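Long-range contact in 6-phosphogluconate dehydrogenase (Decarboxylating) (Geobacter metallireducens, PDB 4E21), which probably catalyses the NADP-dependent oxidative decarboxylation of 6-phosphogluconate in the pentose phosphate pathway: residues B[149-157]-B[169-177]. Residues are numbered along the deposited sequence; the frame is centred on the assembly and turned at random.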
ATOM      1  N   GLU B 149      -2.049 -37.273  -5.479  1.00 40.72           N
ATOM      2  CA  GLU B 149      -2.890 -37.657  -6.609  1.00 41.84           C
ATOM      3  C   GLU B 149      -2.652 -36.798  -7.855  1.00 38.98           C
ATOM      4  O   GLU B 149      -2.736 -37.302  -8.970  1.00 39.94           O
ATOM      5  CB  GLU B 149      -4.377 -37.619  -6.220  1.00 44.81           C
ATOM      6  CG  GLU B 149      -4.698 -38.315  -4.889  1.00 47.65           C
ATOM      7  CD  GLU B 149      -4.604 -39.838  -4.972  1.00 55.85           C
ATOM      8  OE1 GLU B 149      -4.813 -40.380  -6.089  1.00 55.34           O
ATOM      9  OE2 GLU B 149      -4.333 -40.483  -3.919  1.00 54.32           O
ATOM     10  N   ARG B 150      -2.353 -35.513  -7.684  1.00 36.45           N
ATOM     11  CA  ARG B 150      -2.290 -34.633  -8.857  1.00 37.81           C
ATOM     12  C   ARG B 150      -0.894 -34.263  -9.362  1.00 36.74           C
ATOM     13  O   ARG B 150      -0.762 -33.642 -10.422  1.00 37.42           O
ATOM     14  CB  ARG B 150      -3.134 -33.381  -8.635  1.00 39.79           C
ATOM     15  CG  ARG B 150      -4.614 -33.703  -8.486  1.00 43.48           C
ATOM     16  CD  ARG B 150      -5.460 -32.460  -8.292  1.00 47.12           C
ATOM     17  NE  ARG B 150      -6.699 -32.780  -7.585  1.00 54.17           N
ATOM     18  CZ  ARG B 150      -7.652 -31.897  -7.294  1.00 55.84           C
ATOM     19  NH1 ARG B 150      -7.513 -30.625  -7.653  1.00 54.17           N
ATOM     20  NH2 ARG B 150      -8.747 -32.284  -6.641  1.00 54.54           N
ATOM     21  N   GLY B 151       0.149 -34.645  -8.637  1.00 31.94           N
ATOM     22  CA  GLY B 151       1.483 -34.227  -9.038  1.00 33.43           C
ATOM     23  C   GLY B 151       1.837 -32.862  -8.452  1.00 31.88           C
ATOM     24  O   GLY B 151       0.964 -32.035  -8.198  1.00 33.15           O
ATOM     25  N   TYR B 152       3.128 -32.654  -8.221  1.00 30.45           N
ATOM     26  CA  TYR B 152       3.653 -31.456  -7.587  1.00 29.21           C
ATOM     27  C   TYR B 152       4.283 -30.618  -8.673  1.00 29.43           C
ATOM     28  O   TYR B 152       4.926 -31.153  -9.587  1.00 28.38           O
ATOM     29  CB  TYR B 152       4.739 -31.817  -6.567  1.00 27.90           C
ATOM     30  CG  TYR B 152       4.300 -32.797  -5.496  1.00 30.43           C
ATOM     31  CD1 TYR B 152       4.430 -34.168  -5.684  1.00 29.20           C
ATOM     32  CD2 TYR B 152       3.752 -32.347  -4.294  1.00 31.28           C
ATOM     33  CE1 TYR B 152       4.022 -35.070  -4.706  1.00 30.29           C
ATOM     34  CE2 TYR B 152       3.333 -33.236  -3.314  1.00 33.25           C
ATOM     35  CZ  TYR B 152       3.473 -34.602  -3.524  1.00 33.05           C
ATOM     36  OH  TYR B 152       3.070 -35.494  -2.547  1.00 32.19           O
ATOM     37  N   CYS B 153       4.093 -29.308  -8.589  1.00 27.74           N
ATOM     38  CA  CYS B 153       4.853 -28.397  -9.433  1.00 26.40           C
ATOM     39  C   CYS B 153       6.250 -28.282  -8.824  1.00 24.14           C
ATOM     40  O   CYS B 153       6.375 -28.038  -7.634  1.00 23.48           O
ATOM     41  CB  CYS B 153       4.196 -27.020  -9.467  1.00 24.71           C
ATOM     42  SG  CYS B 153       5.097 -25.895 -10.521  1.00 26.19           S
ATOM     43  N   LEU B 154       7.281 -28.465  -9.643  1.00 23.59           N
ATOM     44  CA  LEU B 154       8.669 -28.563  -9.163  1.00 26.36           C
ATOM     45  C   LEU B 154       9.573 -27.538  -9.822  1.00 25.28           C
ATOM     46  O   LEU B 154       9.658 -27.446 -11.058  1.00 26.14           O
ATOM     47  CB  LEU B 154       9.248 -29.955  -9.424  1.00 23.96           C
ATOM     48  CG  LEU B 154       8.516 -31.118  -8.764  1.00 26.77           C
ATOM     49  CD1 LEU B 154       9.237 -32.440  -9.035  1.00 27.77           C
ATOM     50  CD2 LEU B 154       8.390 -30.881  -7.282  1.00 27.06           C
HETATM   51  N   MSE B 155      10.238 -26.759  -8.987  1.00 22.94           N
HETATM   52  CA  MSE B 155      11.126 -25.723  -9.461  1.00 23.25           C
HETATM   53  C   MSE B 155      12.528 -26.073  -8.968  1.00 24.93           C
HETATM   54  O   MSE B 155      12.785 -26.137  -7.757  1.00 22.75           O
HETATM   55  CB  MSE B 155      10.646 -24.364  -8.945  1.00 23.72           C
HETATM   56  CG  MSE B 155       9.270 -23.949  -9.517  1.00 22.23           C
HETATM   57 SE   MSE B 155       8.236 -22.984  -8.185  0.64 26.25          SE
HETATM   58  CE  MSE B 155       7.067 -24.419  -7.549  1.00 22.54           C
ATOM     59  N   ILE B 156      13.423 -26.319  -9.926  1.00 26.42           N
ATOM     60  CA  ILE B 156      14.666 -27.043  -9.677  1.00 23.21           C
ATOM     61  C   ILE B 156      15.894 -26.195  -9.979  1.00 23.26           C
ATOM     62  O   ILE B 156      15.995 -25.606 -11.057  1.00 23.93           O
ATOM     63  CB  ILE B 156      14.696 -28.331 -10.521  1.00 25.47           C
ATOM     64  CG1 ILE B 156      13.365 -29.091 -10.375  1.00 25.06           C
ATOM     65  CG2 ILE B 156      15.895 -29.205 -10.147  1.00 23.86           C
ATOM     66  CD1 ILE B 156      13.103 -30.127 -11.482  1.00 23.75           C
ATOM     67  N   GLY B 157      16.803 -26.103  -9.010  1.00 21.71           N
ATOM     68  CA  GLY B 157      18.084 -25.441  -9.217  1.00 22.71           C
ATOM     69  C   GLY B 157      19.266 -26.383  -8.992  1.00 24.82           C
ATOM     70  O   GLY B 157      19.194 -27.307  -8.175  1.00 24.21           O
ATOM     71  N   VAL B 169      12.718 -39.141 -11.800  1.00 34.96           N
ATOM     72  CA  VAL B 169      12.112 -38.851 -10.507  1.00 33.84           C
ATOM     73  C   VAL B 169      11.180 -37.647 -10.617  1.00 30.31           C
ATOM     74  O   VAL B 169      10.108 -37.636 -10.027  1.00 29.38           O
ATOM     75  CB  VAL B 169      13.171 -38.608  -9.420  1.00 34.61           C
ATOM     76  CG1 VAL B 169      12.519 -38.091  -8.144  1.00 30.49           C
ATOM     77  CG2 VAL B 169      13.965 -39.898  -9.163  1.00 34.68           C
ATOM     78  N   PHE B 170      11.587 -36.648 -11.389  1.00 29.94           N
ATOM     79  CA  PHE B 170      10.770 -35.449 -11.555  1.00 31.15           C
ATOM     80  C   PHE B 170       9.508 -35.744 -12.366  1.00 33.32           C
ATOM     81  O   PHE B 170       8.403 -35.346 -11.977  1.00 32.76           O
ATOM     82  CB  PHE B 170      11.571 -34.329 -12.209  1.00 29.59           C
ATOM     83  CG  PHE B 170      12.692 -33.825 -11.365  1.00 28.77           C
ATOM     84  CD1 PHE B 170      12.550 -33.741  -9.992  1.00 27.64           C
ATOM     85  CD2 PHE B 170      13.885 -33.425 -11.941  1.00 26.76           C
ATOM     86  CE1 PHE B 170      13.590 -33.271  -9.207  1.00 26.86           C
ATOM     87  CE2 PHE B 170      14.913 -32.939 -11.165  1.00 26.33           C
ATOM     88  CZ  PHE B 170      14.769 -32.870  -9.798  1.00 26.18           C
ATOM     89  N   ARG B 171       9.673 -36.462 -13.477  1.00 32.78           N
ATOM     90  CA  ARG B 171       8.537 -36.888 -14.286  1.00 33.30           C
ATOM     91  C   ARG B 171       7.457 -37.572 -13.472  1.00 33.35           C
ATOM     92  O   ARG B 171       6.272 -37.265 -13.612  1.00 33.74           O
ATOM     93  CB  ARG B 171       8.998 -37.832 -15.371  1.00 35.67           C
ATOM     94  CG  ARG B 171       9.400 -37.122 -16.619  1.00 39.01           C
ATOM     95  CD  ARG B 171       9.922 -38.109 -17.623  1.00 39.09           C
ATOM     96  NE  ARG B 171       9.385 -37.776 -18.931  1.00 44.85           N
ATOM     97  CZ  ARG B 171       9.913 -36.857 -19.726  1.00 44.48           C
ATOM     98  NH1 ARG B 171      11.002 -36.193 -19.341  1.00 37.04           N
ATOM     99  NH2 ARG B 171       9.353 -36.612 -20.907  1.00 42.08           N
ATOM    100  N   THR B 172       7.865 -38.505 -12.621  1.00 31.03           N
ATOM    101  CA  THR B 172       6.915 -39.223 -11.778  1.00 31.11           C
ATOM    102  C   THR B 172       6.218 -38.275 -10.820  1.00 31.78           C
ATOM    103  O   THR B 172       5.001 -38.349 -10.632  1.00 34.21           O
ATOM    104  CB  THR B 172       7.617 -40.328 -10.970  1.00 32.87           C
ATOM    105  OG1 THR B 172       8.171 -41.272 -11.879  1.00 33.98           O
ATOM    106  CG2 THR B 172       6.649 -41.047 -10.028  1.00 33.78           C
ATOM    107  N   LEU B 173       6.999 -37.381 -10.222  1.00 30.20           N
ATOM    108  CA  LEU B 173       6.516 -36.475  -9.196  1.00 30.44           C
ATOM    109  C   LEU B 173       5.580 -35.383  -9.752  1.00 30.88           C
ATOM    110  O   LEU B 173       4.631 -34.982  -9.092  1.00 29.75           O
ATOM    111  CB  LEU B 173       7.707 -35.829  -8.516  1.00 29.77           C
ATOM    112  CG  LEU B 173       8.007 -36.188  -7.058  1.00 32.82           C
ATOM    113  CD1 LEU B 173       7.419 -37.498  -6.654  1.00 30.86           C
ATOM    114  CD2 LEU B 173       9.513 -36.131  -6.801  1.00 31.47           C
ATOM    115  N   ALA B 174       5.870 -34.920 -10.967  1.00 29.85           N
ATOM    116  CA  ALA B 174       5.145 -33.827 -11.606  1.00 29.68           C
ATOM    117  C   ALA B 174       3.787 -34.291 -12.175  1.00 31.06           C
ATOM    118  O   ALA B 174       3.540 -35.504 -12.330  1.00 32.82           O
ATOM    119  CB  ALA B 174       6.013 -33.191 -12.697  1.00 26.60           C
ATOM    120  N   PRO B 175       2.898 -33.331 -12.476  1.00 30.76           N
ATOM    121  CA  PRO B 175       1.528 -33.645 -12.918  1.00 31.56           C
ATOM    122  C   PRO B 175       1.461 -34.259 -14.312  1.00 30.78           C
ATOM    123  O   PRO B 175       0.568 -35.056 -14.564  1.00 32.45           O
ATOM    124  CB  PRO B 175       0.839 -32.276 -12.927  1.00 30.95           C
ATOM    125  CG  PRO B 175       1.670 -31.404 -12.020  1.00 29.12           C
ATOM    126  CD  PRO B 175       3.078 -31.881 -12.262  1.00 31.15           C
ATOM    127  N   GLY B 176       2.398 -33.918 -15.189  1.00 29.97           N
ATOM    128  CA  GLY B 176       2.295 -34.319 -16.580  1.00 28.95           C
ATOM    129  C   GLY B 176       1.453 -33.353 -17.400  1.00 31.71           C
ATOM    130  O   GLY B 176       0.542 -32.705 -16.882  1.00 30.04           O
ATOM    131  N   ILE B 177       1.757 -33.271 -18.690  1.00 30.29           N
ATOM    132  CA  ILE B 177       1.124 -32.315 -19.578  1.00 31.32           C
ATOM    133  C   ILE B 177      -0.403 -32.343 -19.498  1.00 34.01           C
ATOM    134  O   ILE B 177      -1.054 -31.304 -19.649  1.00 34.97           O
ATOM    135  CB  ILE B 177       1.570 -32.531 -21.039  1.00 34.29           C
ATOM    136  CG1 ILE B 177       1.309 -31.278 -21.868  1.00 32.88           C
ATOM    137  CG2 ILE B 177       0.829 -33.698 -21.657  1.00 34.39           C
ATOM    138  CD1 ILE B 177       2.080 -31.280 -23.163  1.00 36.35           C
TER
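Leu173 O takes a hydrogen bond from Tyr152 N at 2.9 Å, nearly straight at 166°. Gly151 CA makes a CA-H...O contact with Leu173 O at 3.2 Å. The site lies in the Rossmann-type, probably NADP-binding domain, where the end of helix 167-173 packs on strand 153-157 of the mixed sheet. The Tyr152 ring turns its edge to Leu173 O, and its side chain also touches helix 32-43. Gly151 has positive phi (87°), and a side chain here would run into Ala174 and Pro175. Tyr152 O receives Ala174 CA-H at 3.4 Å, while Pro175 CB rests on Arg150 O.

Further along the strand the contact is apolar. Leu154 CD1 touches both Leu173 CB and Phe170 CD1. Phe170 CG stands anti to its carbonyl carbon (chi1 -66°), which turns one ring face to Ile156 CD1. Without the ring, as with an alanine here, the Ile156 methyl would probably lose its aromatic partner and a gap would open beside Leu154. Tyr197 of strand 197-201 also packs on Leu154 and Ile156. The CH-pi contact is well centred: Ile156 CD1 sits 3.4 Å from the centroid of the Phe170 ring, over one face.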